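Local coordinates for YfdX protein (Salmonella enterica I, PDB 6A02) that is of no settled molecular function but has been linked to the bacterial response to antibiotic stress and to virulence, at residues 34-39 with 154-159; 99-104 with 121-126; 18-23 with 59-64; 81-86 with 129-134. All blocks are in the same frame, centred on the assembly; numbering follows the deposited sequence.

Contact 1: residues 34-39 with 154-159; sequences ELFNGR and KYYQAG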
loop_
_atom_site.group_PDB
_atom_site.type_symbol
_atom_site.label_atom_id
_atom_site.label_comp_id
_atom_site.label_asym_id
_atom_site.label_seq_id
_atom_site.Cartn_x
_atom_site.Cartn_y
_atom_site.Cartn_z
ATOM N N GLU A 34 8.092 19.307 2.253
ATOM C CA GLU A 34 8.376 20.737 2.345
ATOM C C GLU A 34 9.519 21.165 1.426
ATOM O O GLU A 34 9.574 22.333 1.029
ATOM C CB GLU A 34 8.601 21.151 3.797
ATOM C CG GLU A 34 7.380 20.978 4.691
ATOM C CD GLU A 34 6.198 21.850 4.301
ATOM O OE1 GLU A 34 6.320 22.687 3.381
ATOM O OE2 GLU A 34 5.128 21.694 4.930
ATOM N N LEU A 35 10.432 20.254 1.072
ATOM C CA LEU A 35 11.449 20.586 0.074
ATOM C C LEU A 35 10.805 20.983 -1.248
ATOM O O LEU A 35 11.140 22.022 -1.834
ATOM C CB LEU A 35 12.394 19.405 -0.137
ATOM C CG LEU A 35 13.246 18.987 1.056
ATOM C CD1 LEU A 35 13.979 17.683 0.762
ATOM C CD2 LEU A 35 14.223 20.099 1.435
ATOM N N PHE A 36 9.870 20.161 -1.733
ATOM C CA PHE A 36 9.176 20.455 -2.982
ATOM C C PHE A 36 8.206 21.616 -2.837
ATOM O O PHE A 36 7.859 22.255 -3.835
ATOM C CB PHE A 36 8.440 19.204 -3.468
ATOM C CG PHE A 36 9.360 18.085 -3.859
ATOM C CD1 PHE A 36 9.828 17.995 -5.160
ATOM C CD2 PHE A 36 9.770 17.134 -2.933
ATOM C CE1 PHE A 36 10.688 16.972 -5.533
ATOM C CE2 PHE A 36 10.625 16.098 -3.304
ATOM C CZ PHE A 36 11.085 16.023 -4.609
ATOM N N ASN A 37 7.748 21.887 -1.622
ATOM C CA ASN A 37 6.797 22.952 -1.333
ATOM C C ASN A 37 7.477 24.311 -1.176
ATOM O O ASN A 37 6.822 25.271 -0.753
ATOM C CB ASN A 37 6.016 22.583 -0.065
ATOM C CG ASN A 37 4.691 23.313 0.053
ATOM O OD1 ASN A 37 4.076 23.680 -0.949
ATOM N ND2 ASN A 37 4.235 23.514 1.291
ATOM N N GLY A 38 8.769 24.400 -1.489
ATOM C CA GLY A 38 9.473 25.664 -1.381
ATOM C C GLY A 38 9.677 26.155 0.033
ATOM O O GLY A 38 9.832 27.362 0.244
ATOM N N ARG A 39 9.690 25.260 1.011
ATOM C CA ARG A 39 9.878 25.617 2.412
ATOM C C ARG A 39 11.058 24.815 2.953
ATOM O O ARG A 39 10.893 23.980 3.847
ATOM C CB ARG A 39 8.589 25.355 3.217
ATOM C CG ARG A 39 7.430 26.293 2.878
ATOM C CD ARG A 39 6.137 25.829 3.536
ATOM N NE ARG A 39 5.153 26.903 3.693
ATOM C CZ ARG A 39 4.293 27.291 2.753
ATOM N NH1 ARG A 39 4.293 26.713 1.557
ATOM N NH2 ARG A 39 3.441 28.278 3.002
ATOM N N LYS A 154 21.826 21.033 -1.260
ATOM C CA LYS A 154 21.528 19.915 -2.171
ATOM C C LYS A 154 20.187 19.278 -1.794
ATOM O O LYS A 154 20.105 18.146 -1.303
ATOM C CB LYS A 154 22.666 18.902 -2.153
ATOM C CG LYS A 154 23.976 19.440 -2.723
ATOM C CD LYS A 154 25.080 18.398 -2.667
ATOM C CE LYS A 154 26.394 18.964 -3.188
ATOM N NZ LYS A 154 27.545 18.362 -2.471
ATOM N N TYR A 155 19.124 20.045 -2.050
ATOM C CA TYR A 155 17.806 19.710 -1.523
ATOM C C TYR A 155 17.219 18.479 -2.196
ATOM O O TYR A 155 16.671 17.609 -1.513
ATOM C CB TYR A 155 16.868 20.907 -1.644
ATOM C CG TYR A 155 17.376 22.118 -0.907
ATOM C CD1 TYR A 155 17.485 22.116 0.475
ATOM C CD2 TYR A 155 17.766 23.259 -1.597
ATOM C CE1 TYR A 155 17.955 23.236 1.154
ATOM C CE2 TYR A 155 18.240 24.368 -0.931
ATOM C CZ TYR A 155 18.333 24.346 0.441
ATOM O OH TYR A 155 18.804 25.451 1.125
ATOM N N TYR A 156 17.306 18.391 -3.526
ATOM C CA TYR A 156 16.786 17.209 -4.206
ATOM C C TYR A 156 17.462 15.942 -3.697
ATOM O O TYR A 156 16.803 14.916 -3.459
ATOM C CB TYR A 156 16.986 17.331 -5.717
ATOM C CG TYR A 156 16.211 16.275 -6.465
ATOM C CD1 TYR A 156 14.851 16.435 -6.706
ATOM C CD2 TYR A 156 16.829 15.118 -6.924
ATOM C CE1 TYR A 156 14.121 15.465 -7.382
ATOM C CE2 TYR A 156 16.103 14.139 -7.600
ATOM C CZ TYR A 156 14.755 14.325 -7.820
ATOM O OH TYR A 156 14.020 13.373 -8.493
ATOM N N GLN A 157 18.781 15.997 -3.517
ATOM C CA GLN A 157 19.513 14.838 -3.029
ATOM C C GLN A 157 19.101 14.489 -1.604
ATOM O O GLN A 157 19.011 13.308 -1.248
ATOM C CB GLN A 157 21.019 15.110 -3.099
ATOM C CG GLN A 157 21.545 15.353 -4.520
ATOM C CD GLN A 157 21.583 16.820 -4.917
ATOM O OE1 GLN A 157 20.674 17.593 -4.626
ATOM N NE2 GLN A 157 22.657 17.207 -5.611
ATOM N N ALA A 158 18.849 15.503 -0.770
ATOM C CA ALA A 158 18.300 15.235 0.556
ATOM C C ALA A 158 16.951 14.528 0.461
ATOM O O ALA A 158 16.683 13.583 1.216
ATOM C CB ALA A 158 18.155 16.540 1.341
ATOM N N GLY A 159 16.094 14.975 -0.463
ATOM C CA GLY A 159 14.798 14.343 -0.634
ATOM C C GLY A 159 14.911 12.879 -0.995
ATOM O O GLY A 159 14.119 12.051 -0.527
#
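Tyr155 O takes the helical hydrogen bond from Gly159 N at 2.9 Å and is also covered by a methyl of Leu35, whose CD1 lies 3.5 Å from that Tyr155 O. The same methyl comes within 3.6 Å of Gly159 N, so one branch of Leu35 lies against the backbone of the first turn of the opposing helix, beside Gly159. The second methyl, Leu35 CD2, meets Tyr155 CD1 at 4.0 Å. Phe36 extends the apolar surface: its CG stands anti to the carbonyl carbon (chi1 -66°), and its CZ comes 4.1 Å from Tyr156 CE1, which lies near the plane of the Phe36 ring at its edge. No hydrogen bond joins the two segments, as suits a buried contact of leucine and aromatic rings. Tyr156 sends its hydroxyl to Glu89 of the second subunit. Gly38, at positive phi, ends helix 19-36 in a Schellman motif, with Arg39 N bonded to Glu34 O. The contact thus sets the C-terminal end of helix 19-36 against the first turn of helix 155-167; helix 40-54 packs on Leu35, helix 136-151 on Ala158, and Val87 of the second subunit on Phe36.

Contact 2: residues 99-104 with 121-126; sequences DAINKA and KLAGVS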
loop_
_atom_site.group_PDB
_atom_site.type_symbol
_atom_site.label_atom_id
_atom_site.label_comp_id
_atom_site.label_asym_id
_atom_site.label_seq_id
_atom_site.Cartn_x
_atom_site.Cartn_y
_atom_site.Cartn_z
ATOM N N ASP A 99 -23.102 -15.393 18.513
ATOM C CA ASP A 99 -22.804 -15.943 19.830
ATOM C C ASP A 99 -21.302 -16.065 20.049
ATOM O O ASP A 99 -20.806 -15.837 21.159
ATOM C CB ASP A 99 -23.498 -17.296 20.005
ATOM C CG ASP A 99 -25.008 -17.204 19.835
ATOM O OD1 ASP A 99 -25.550 -16.084 19.953
ATOM O OD2 ASP A 99 -25.652 -18.247 19.586
ATOM N N ALA A 100 -20.556 -16.408 18.996
ATOM C CA ALA A 100 -19.110 -16.526 19.136
ATOM C C ALA A 100 -18.451 -15.156 19.289
ATOM O O ALA A 100 -17.492 -15.003 20.055
ATOM C CB ALA A 100 -18.538 -17.286 17.941
ATOM N N ILE A 101 -18.952 -14.152 18.568
ATOM C CA ILE A 101 -18.406 -12.804 18.703
ATOM C C ILE A 101 -18.703 -12.243 20.088
ATOM O O ILE A 101 -17.860 -11.571 20.695
ATOM C CB ILE A 101 -18.914 -11.896 17.569
ATOM C CG1 ILE A 101 -18.261 -12.287 16.239
ATOM C CG2 ILE A 101 -18.619 -10.441 17.885
ATOM C CD1 ILE A 101 -16.740 -12.222 16.256
ATOM N N ASN A 102 -19.893 -12.531 20.621
ATOM C CA ASN A 102 -20.232 -12.061 21.959
ATOM C C ASN A 102 -19.251 -12.583 23.000
ATOM O O ASN A 102 -18.887 -11.863 23.937
ATOM C CB ASN A 102 -21.662 -12.459 22.314
ATOM C CG ASN A 102 -22.025 -12.096 23.737
ATOM O OD1 ASN A 102 -22.195 -10.919 24.066
ATOM N ND2 ASN A 102 -22.132 -13.105 24.596
ATOM N N LYS A 103 -18.797 -13.830 22.850
ATOM C CA LYS A 103 -17.817 -14.358 23.792
ATOM C C LYS A 103 -16.445 -13.719 23.579
ATOM O O LYS A 103 -15.697 -13.490 24.538
ATOM C CB LYS A 103 -17.760 -15.886 23.686
ATOM C CG LYS A 103 -16.559 -16.492 24.358
ATOM C CD LYS A 103 -16.437 -17.976 24.045
ATOM C CE LYS A 103 -15.341 -18.597 24.868
ATOM N NZ LYS A 103 -14.186 -18.923 23.990
ATOM N N ALA A 104 -16.089 -13.425 22.326
ATOM C CA ALA A 104 -14.836 -12.721 22.076
ATOM C C ALA A 104 -14.835 -11.354 22.749
ATOM O O ALA A 104 -13.813 -10.919 23.294
ATOM C CB ALA A 104 -14.608 -12.585 20.570
ATOM N N LYS A 121 -11.210 -17.473 17.057
ATOM C CA LYS A 121 -11.093 -18.682 16.243
ATOM C C LYS A 121 -12.416 -19.434 16.191
ATOM O O LYS A 121 -12.824 -19.916 15.128
ATOM C CB LYS A 121 -9.986 -19.583 16.788
ATOM C CG LYS A 121 -8.576 -19.115 16.499
ATOM C CD LYS A 121 -7.567 -20.149 16.991
ATOM C CE LYS A 121 -6.145 -19.625 16.922
ATOM N NZ LYS A 121 -5.175 -20.629 17.446
ATOM N N LEU A 122 -13.113 -19.532 17.327
ATOM C CA LEU A 122 -14.426 -20.162 17.324
ATOM C C LEU A 122 -15.428 -19.390 16.479
ATOM O O LEU A 122 -16.390 -19.983 15.979
ATOM C CB LEU A 122 -14.941 -20.319 18.755
ATOM C CG LEU A 122 -14.151 -21.267 19.657
ATOM C CD1 LEU A 122 -14.843 -21.394 21.008
ATOM C CD2 LEU A 122 -13.982 -22.633 19.010
ATOM N N ALA A 123 -15.223 -18.088 16.305
ATOM C CA ALA A 123 -16.052 -17.273 15.430
ATOM C C ALA A 123 -15.612 -17.336 13.979
ATOM O O ALA A 123 -16.166 -16.608 13.149
ATOM C CB ALA A 123 -16.040 -15.818 15.903
ATOM N N GLY A 124 -14.631 -18.177 13.663
ATOM C CA GLY A 124 -14.103 -18.260 12.314
ATOM C C GLY A 124 -13.164 -17.145 11.930
ATOM O O GLY A 124 -12.961 -16.906 10.734
ATOM N N VAL A 125 -12.577 -16.456 12.905
ATOM C CA VAL A 125 -11.768 -15.269 12.655
ATOM C C VAL A 125 -10.327 -15.588 13.035
ATOM O O VAL A 125 -10.046 -15.941 14.185
ATOM C CB VAL A 125 -12.291 -14.063 13.454
ATOM C CG1 VAL A 125 -11.481 -12.818 13.133
ATOM C CG2 VAL A 125 -13.776 -13.836 13.171
ATOM N N SER A 126 -9.413 -15.463 12.078
ATOM C CA SER A 126 -7.995 -15.518 12.396
ATOM C C SER A 126 -7.464 -14.097 12.564
ATOM O O SER A 126 -8.003 -13.143 11.993
ATOM C CB SER A 126 -7.209 -16.258 11.312
ATOM O OG SER A 126 -7.294 -15.580 10.078
#
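Ile101 carries CG1 anti to its carbonyl carbon (chi1 -71°), and a further turn of -58° about chi2 brings CD1 to 3.7 Å from Ala123 CB. Lys103 starts with CG anti to its backbone N (chi1 166°) and bends only at its last torsion, where NZ comes 3.9 Å from Leu122 CD1. Between these two longer side chains the backbones are close enough that alanine suits both sides. Ala100 CB meets Ala123 CB at 3.5 Å, a tight approach, and lies equally near Ala123 CA. Ala100 CB also comes 4.0 Å from Leu122 O. The turn of chain that presents Ala123 is shaped by Gly124, whose positive phi closes a Schellman motif at the end of helix 113-122; Gly124 N bonds to Lys121 O at 2.9 Å before the chain runs on into strand 125-135. Tyr156 of the second subunit packs on Ile101, whereas Lys103 and Leu122 are exposed, and across this contact the ammonium meets the Leu122 methyl. With no hydrogen bond crossing between the segments, helix 94-109 is held to the end of helix 113-122 by the close fit of two alanines and the Ile101 methyl, a contact that depends on shape more than on polarity.

Contact 3: residues 18-23 with 59-64; sequences SGQAWQ and TDWNLY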
loop_
_atom_site.group_PDB
_atom_site.type_symbol
_atom_site.label_atom_id
_atom_site.label_comp_id
_atom_site.label_asym_id
_atom_site.label_seq_id
_atom_site.Cartn_x
_atom_site.Cartn_y
_atom_site.Cartn_z
ATOM N N SER A 18 8.307 1.851 19.578
ATOM C CA SER A 18 8.890 3.185 19.741
ATOM C C SER A 18 7.970 4.254 19.161
ATOM O O SER A 18 7.906 4.439 17.940
ATOM C CB SER A 18 10.277 3.284 19.116
ATOM O OG SER A 18 10.732 4.631 19.178
ATOM N N GLY A 19 7.298 4.999 20.038
ATOM C CA GLY A 19 6.530 6.134 19.565
ATOM C C GLY A 19 7.395 7.261 19.043
ATOM O O GLY A 19 6.972 8.008 18.154
ATOM N N GLN A 20 8.608 7.409 19.589
ATOM C CA GLN A 20 9.515 8.433 19.084
ATOM C C GLN A 20 9.919 8.141 17.647
ATOM O O GLN A 20 9.956 9.051 16.810
ATOM C CB GLN A 20 10.765 8.527 19.953
ATOM C CG GLN A 20 10.553 9.151 21.321
ATOM C CD GLN A 20 11.809 9.071 22.156
ATOM O OE1 GLN A 20 12.338 7.983 22.391
ATOM N NE2 GLN A 20 12.311 10.225 22.593
ATOM N N ALA A 21 10.245 6.884 17.347
ATOM C CA ALA A 21 10.647 6.545 15.986
ATOM C C ALA A 21 9.474 6.629 15.024
ATOM O O ALA A 21 9.658 6.977 13.851
ATOM C CB ALA A 21 11.275 5.156 15.943
ATOM N N TRP A 22 8.266 6.299 15.484
ATOM C CA TRP A 22 7.102 6.516 14.636
ATOM C C TRP A 22 6.972 7.987 14.263
ATOM O O TRP A 22 6.779 8.326 13.089
ATOM C CB TRP A 22 5.829 5.995 15.315
ATOM C CG TRP A 22 4.698 5.945 14.350
ATOM C CD1 TRP A 22 4.379 4.918 13.512
ATOM C CD2 TRP A 22 3.765 6.985 14.088
ATOM N NE1 TRP A 22 3.287 5.251 12.747
ATOM C CE2 TRP A 22 2.888 6.517 13.092
ATOM C CE3 TRP A 22 3.573 8.263 14.614
ATOM C CZ2 TRP A 22 1.845 7.286 12.598
ATOM C CZ3 TRP A 22 2.534 9.025 14.127
ATOM C CH2 TRP A 22 1.682 8.530 13.133
ATOM N N GLN A 23 7.087 8.880 15.252
ATOM C CA GLN A 23 6.975 10.305 14.966
ATOM C C GLN A 23 8.123 10.781 14.089
ATOM O O GLN A 23 7.932 11.667 13.248
ATOM C CB GLN A 23 6.922 11.090 16.276
ATOM C CG GLN A 23 6.697 12.589 16.086
ATOM C CD GLN A 23 5.361 12.879 15.444
ATOM O OE1 GLN A 23 4.345 12.300 15.827
ATOM N NE2 GLN A 23 5.357 13.748 14.432
ATOM N N THR A 59 16.672 7.448 25.662
ATOM C CA THR A 59 15.889 6.307 25.231
ATOM C C THR A 59 16.763 5.060 25.193
ATOM O O THR A 59 17.896 5.089 24.705
ATOM C CB THR A 59 15.312 6.582 23.841
ATOM O OG1 THR A 59 14.418 7.697 23.929
ATOM C CG2 THR A 59 14.551 5.360 23.315
ATOM N N ASP A 60 16.226 3.965 25.719
ATOM C CA ASP A 60 16.888 2.665 25.667
ATOM C C ASP A 60 16.404 1.969 24.401
ATOM O O ASP A 60 15.365 1.306 24.386
ATOM C CB ASP A 60 16.550 1.863 26.915
ATOM C CG ASP A 60 17.168 0.483 26.911
ATOM O OD1 ASP A 60 17.911 0.136 25.967
ATOM O OD2 ASP A 60 16.892 -0.274 27.859
ATOM N N TRP A 61 17.185 2.109 23.331
ATOM C CA TRP A 61 16.757 1.600 22.032
ATOM C C TRP A 61 16.685 0.079 21.984
ATOM O O TRP A 61 15.964 -0.467 21.142
ATOM C CB TRP A 61 17.641 2.194 20.930
ATOM C CG TRP A 61 17.418 3.667 20.828
ATOM C CD1 TRP A 61 18.210 4.664 21.328
ATOM C CD2 TRP A 61 16.289 4.316 20.235
ATOM N NE1 TRP A 61 17.648 5.893 21.072
ATOM C CE2 TRP A 61 16.469 5.706 20.393
ATOM C CE3 TRP A 61 15.144 3.853 19.571
ATOM C CZ2 TRP A 61 15.544 6.637 19.918
ATOM C CZ3 TRP A 61 14.228 4.783 19.100
ATOM C CH2 TRP A 61 14.434 6.152 19.271
ATOM N N ASN A 62 17.390 -0.620 22.880
ATOM C CA ASN A 62 17.294 -2.075 22.932
ATOM C C ASN A 62 15.862 -2.544 23.144
ATOM O O ASN A 62 15.500 -3.641 22.703
ATOM C CB ASN A 62 18.149 -2.631 24.080
ATOM C CG ASN A 62 19.616 -2.282 23.956
ATOM O OD1 ASN A 62 20.319 -2.814 23.097
ATOM N ND2 ASN A 62 20.093 -1.402 24.830
ATOM N N LEU A 63 15.039 -1.735 23.818
ATOM C CA LEU A 63 13.680 -2.152 24.154
ATOM C C LEU A 63 12.820 -2.399 22.922
ATOM O O LEU A 63 11.836 -3.144 23.004
ATOM C CB LEU A 63 12.999 -1.087 25.014
ATOM C CG LEU A 63 13.660 -0.803 26.367
ATOM C CD1 LEU A 63 12.896 0.284 27.100
ATOM C CD2 LEU A 63 13.712 -2.077 27.180
ATOM N N TYR A 64 13.167 -1.799 21.783
ATOM C CA TYR A 64 12.312 -1.827 20.601
ATOM C C TYR A 64 12.814 -2.771 19.523
ATOM O O TYR A 64 12.164 -2.903 18.481
ATOM C CB TYR A 64 12.171 -0.414 20.031
ATOM C CG TYR A 64 11.900 0.613 21.095
ATOM C CD1 TYR A 64 10.660 0.692 21.712
ATOM C CD2 TYR A 64 12.892 1.496 21.497
ATOM C CE1 TYR A 64 10.417 1.636 22.705
ATOM C CE2 TYR A 64 12.661 2.443 22.479
ATOM C CZ TYR A 64 11.426 2.506 23.076
ATOM O OH TYR A 64 11.192 3.447 24.055
#
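Ser18, the N-cap of helix 19-36, lies with its CA 6.1 Å from that of Tyr64, the last residue of the short 3-10 turn 61-64. Ser18 CB stands over the face of the Tyr64 ring, 3.7 Å from its centroid and 13° off the normal, a CH-pi contact; Leu63 CB covers the opposite face. The small serine side chain allows this approach and still caps the helix: with OG anti to its own backbone N (chi1 174°), it accepts from Ala21 N at 2.9 Å. That OG also comes 3.5 Å from Trp61 CZ3. The indole, in turn, has Ala21 CB at its edge and the Thr59 CG2 methyl over the centre of one face. Further along the helix, Gln20 reaches out with an extended chain, and Thr59 OG1 donates to Gln20 OE1 at 2.6 Å, in the carbonyl plane and on a lone pair. A long amide suits this place because both its ends are used: Gln20 NE2 bonds to Asp56, while Trp61 NE1 goes to Asp56 O. Polar and aromatic groups therefore share the work here: a short directed hydrogen bond, a helix cap, a CH-pi contact on Tyr64 and the packing of Ala21 on Trp61 bind the loop that follows helix 40-54 to the start of helix 19-36.

Contact 4: residues 81-86 with 129-134; sequences INSSIT and ENQELI
Asn130 ND2 reaches across to two hydroxyls on the neighbouring strand, donating to Thr86 OG1 at 3.0 Å and to Ser84 OG at 3.2 Å, both acceptors lying in its amide plane. Ser84 can take part because its OG stands between its backbone N and carbonyl carbon (chi1 69°). A carboxamide suits the place, since Asn130 OD1 also accepts, from a water bound to Thr86 OG1 and from Ser173 on strand 170-175. A second water joins Asn82 ND2 to Asn130 O, while Asn82 OD1 is held by Arg26 of the second subunit. On the sheet face bearing Ser83 and Glu129, Ser83 OG comes 2.7 Å from Glu129 OE2, but with two Ser83 conformers deposited this bond is doubtful. Gln131 NE2 donates to Glu129 OE1 from well above the carboxylate plane, and Glu129 OE2 also accepts from Leu12 N. Near the far end, the extended chain of Glu132 lies across Ile81, CG to CG1 at 3.6 Å, and Ile81 CG2 meets Ile134 CG1 at 3.8 Å. Between the two faces the backbones pair through Ser84 and Asn130, bonded in both directions. Glu132 O then takes Ile81 N at 2.8 Å and, weakly, Asn82 N. Two residues facing one make a classic beta bulge, set here in an antiparallel sheet whose middle strand, 125-135, lies between 77-89 and 170-175.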
loop_
_atom_site.group_PDB
_atom_site.type_symbol
_atom_site.label_atom_id
_atom_site.label_comp_id
_atom_site.label_asym_id
_atom_site.label_seq_id
_atom_site.Cartn_x
_atom_site.Cartn_y
_atom_site.Cartn_z
ATOM N N ILE A 81 7.981 0.181 15.267
ATOM C CA ILE A 81 7.415 1.524 15.330
ATOM C C ILE A 81 5.894 1.555 15.311
ATOM O O ILE A 81 5.315 2.609 15.610
ATOM C CB ILE A 81 7.997 2.480 14.261
ATOM C CG1 ILE A 81 7.480 2.133 12.863
ATOM C CG2 ILE A 81 9.509 2.467 14.308
ATOM C CD1 ILE A 81 7.839 3.172 11.807
ATOM N N ASN A 82 5.227 0.454 14.976
ATOM C CA ASN A 82 3.770 0.428 15.012
ATOM C C ASN A 82 3.316 -1.019 14.991
ATOM O O ASN A 82 4.023 -1.898 14.493
ATOM C CB ASN A 82 3.157 1.197 13.834
ATOM C CG ASN A 82 1.669 1.407 13.995
ATOM O OD1 ASN A 82 1.238 2.086 14.911
ATOM N ND2 ASN A 82 0.875 0.807 13.111
ATOM N N SER A 83 2.117 -1.259 15.516
ATOM C CA SER A 83 1.449 -2.541 15.349
ATOM C C SER A 83 0.010 -2.313 14.921
ATOM O O SER A 83 -0.667 -1.406 15.423
ATOM C CB SER A 83 1.418 -3.351 16.640
ATOM O OG SER A 83 1.376 -4.729 16.320
ATOM N N SER A 84 -0.466 -3.161 14.012
ATOM C CA SER A 84 -1.872 -3.159 13.627
ATOM C C SER A 84 -2.362 -4.593 13.493
ATOM O O SER A 84 -1.587 -5.552 13.561
ATOM C CB SER A 84 -2.102 -2.402 12.317
ATOM O OG SER A 84 -1.539 -3.114 11.228
ATOM N N ILE A 85 -3.671 -4.737 13.287
ATOM C CA ILE A 85 -4.321 -6.039 13.220
ATOM C C ILE A 85 -4.936 -6.238 11.841
ATOM O O ILE A 85 -5.541 -5.316 11.284
ATOM C CB ILE A 85 -5.417 -6.140 14.303
ATOM C CG1 ILE A 85 -4.796 -6.017 15.696
ATOM C CG2 ILE A 85 -6.206 -7.444 14.180
ATOM C CD1 ILE A 85 -3.892 -7.162 16.048
ATOM N N THR A 86 -4.795 -7.450 11.305
ATOM C CA THR A 86 -5.615 -7.927 10.197
ATOM C C THR A 86 -6.436 -9.121 10.655
ATOM O O THR A 86 -5.894 -10.097 11.191
ATOM C CB THR A 86 -4.735 -8.348 9.016
ATOM O OG1 THR A 86 -4.037 -7.204 8.538
ATOM C CG2 THR A 86 -5.582 -8.969 7.877
ATOM N N GLU A 129 -0.942 -10.010 13.310
ATOM C CA GLU A 129 -0.404 -8.752 13.801
ATOM C C GLU A 129 0.637 -8.239 12.813
ATOM O O GLU A 129 1.575 -8.966 12.459
ATOM C CB GLU A 129 0.219 -8.930 15.186
ATOM C CG GLU A 129 0.727 -7.640 15.749
ATOM C CD GLU A 129 1.439 -7.796 17.071
ATOM O OE1 GLU A 129 2.121 -8.823 17.278
ATOM O OE2 GLU A 129 1.330 -6.868 17.894
ATOM N N ASN A 130 0.471 -6.991 12.370
ATOM C CA ASN A 130 1.380 -6.372 11.402
ATOM C C ASN A 130 2.277 -5.407 12.157
ATOM O O ASN A 130 1.814 -4.374 12.648
ATOM C CB ASN A 130 0.603 -5.618 10.330
ATOM C CG ASN A 130 -0.486 -6.436 9.726
ATOM O OD1 ASN A 130 -0.235 -7.422 9.044
ATOM N ND2 ASN A 130 -1.728 -6.016 9.959
ATOM N N GLN A 131 3.557 -5.730 12.238
ATOM C CA GLN A 131 4.517 -4.910 12.952
ATOM C C GLN A 131 5.326 -4.106 11.945
ATOM O O GLN A 131 6.054 -4.681 11.124
ATOM C CB GLN A 131 5.437 -5.779 13.807
ATOM C CG GLN A 131 4.707 -6.507 14.944
ATOM C CD GLN A 131 5.649 -7.259 15.854
ATOM O OE1 GLN A 131 6.870 -7.211 15.687
ATOM N NE2 GLN A 131 5.086 -7.959 16.832
ATOM N N GLU A 132 5.184 -2.789 11.999
ATOM C CA GLU A 132 5.960 -1.895 11.158
ATOM C C GLU A 132 7.325 -1.706 11.801
ATOM O O GLU A 132 7.412 -1.391 12.991
ATOM C CB GLU A 132 5.233 -0.558 11.049
ATOM C CG GLU A 132 5.883 0.404 10.095
ATOM C CD GLU A 132 5.185 1.757 10.025
ATOM O OE1 GLU A 132 4.194 1.966 10.750
ATOM O OE2 GLU A 132 5.639 2.618 9.237
ATOM N N LEU A 133 8.388 -1.893 11.012
ATOM C CA LEU A 133 9.760 -1.861 11.502
ATOM C C LEU A 133 10.599 -0.923 10.653
ATOM O O LEU A 133 10.373 -0.786 9.445
ATOM C CB LEU A 133 10.416 -3.255 11.431
ATOM C CG LEU A 133 9.586 -4.476 11.855
ATOM C CD1 LEU A 133 10.326 -5.772 11.565
ATOM C CD2 LEU A 133 9.234 -4.402 13.329
ATOM N N ILE A 134 11.604 -0.312 11.280
ATOM C CA ILE A 134 12.643 0.403 10.534
ATOM C C ILE A 134 14.021 -0.054 10.985
ATOM O O ILE A 134 14.207 -0.442 12.149
ATOM C CB ILE A 134 12.540 1.931 10.670
ATOM C CG1 ILE A 134 12.663 2.355 12.134
ATOM C CG2 ILE A 134 11.260 2.457 9.996
ATOM C CD1 ILE A 134 12.907 3.834 12.301
HETATM O O HOH W 1 1.660 -1.678 11.645
HETATM O O HOH W 2 -1.906 -8.716 7.159
#

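How the contacts relate
From the N terminus, contact 3 opens at the start of helix 19-36, and contact 1 opens at the other end of that helix. Contact 3 closes first, at 59-64, so the two cross. Contact 4 then opens on strand 77-89, and contact 2, nested inside it, joins helix 94-109 to the end of helix 113-122. The chain runs straight from there into strand 125-135, which closes contact 4. Contact 1 closes last, at helix 155-167, enclosing contacts 2 and 4. Contacts 3 and 4 touch where Ala21 and Trp22 pack on Ile81, tying helix to sheet, whereas contacts 1 and 2 lie on opposite sides of the chain's centre, their centres about 50 Å apart.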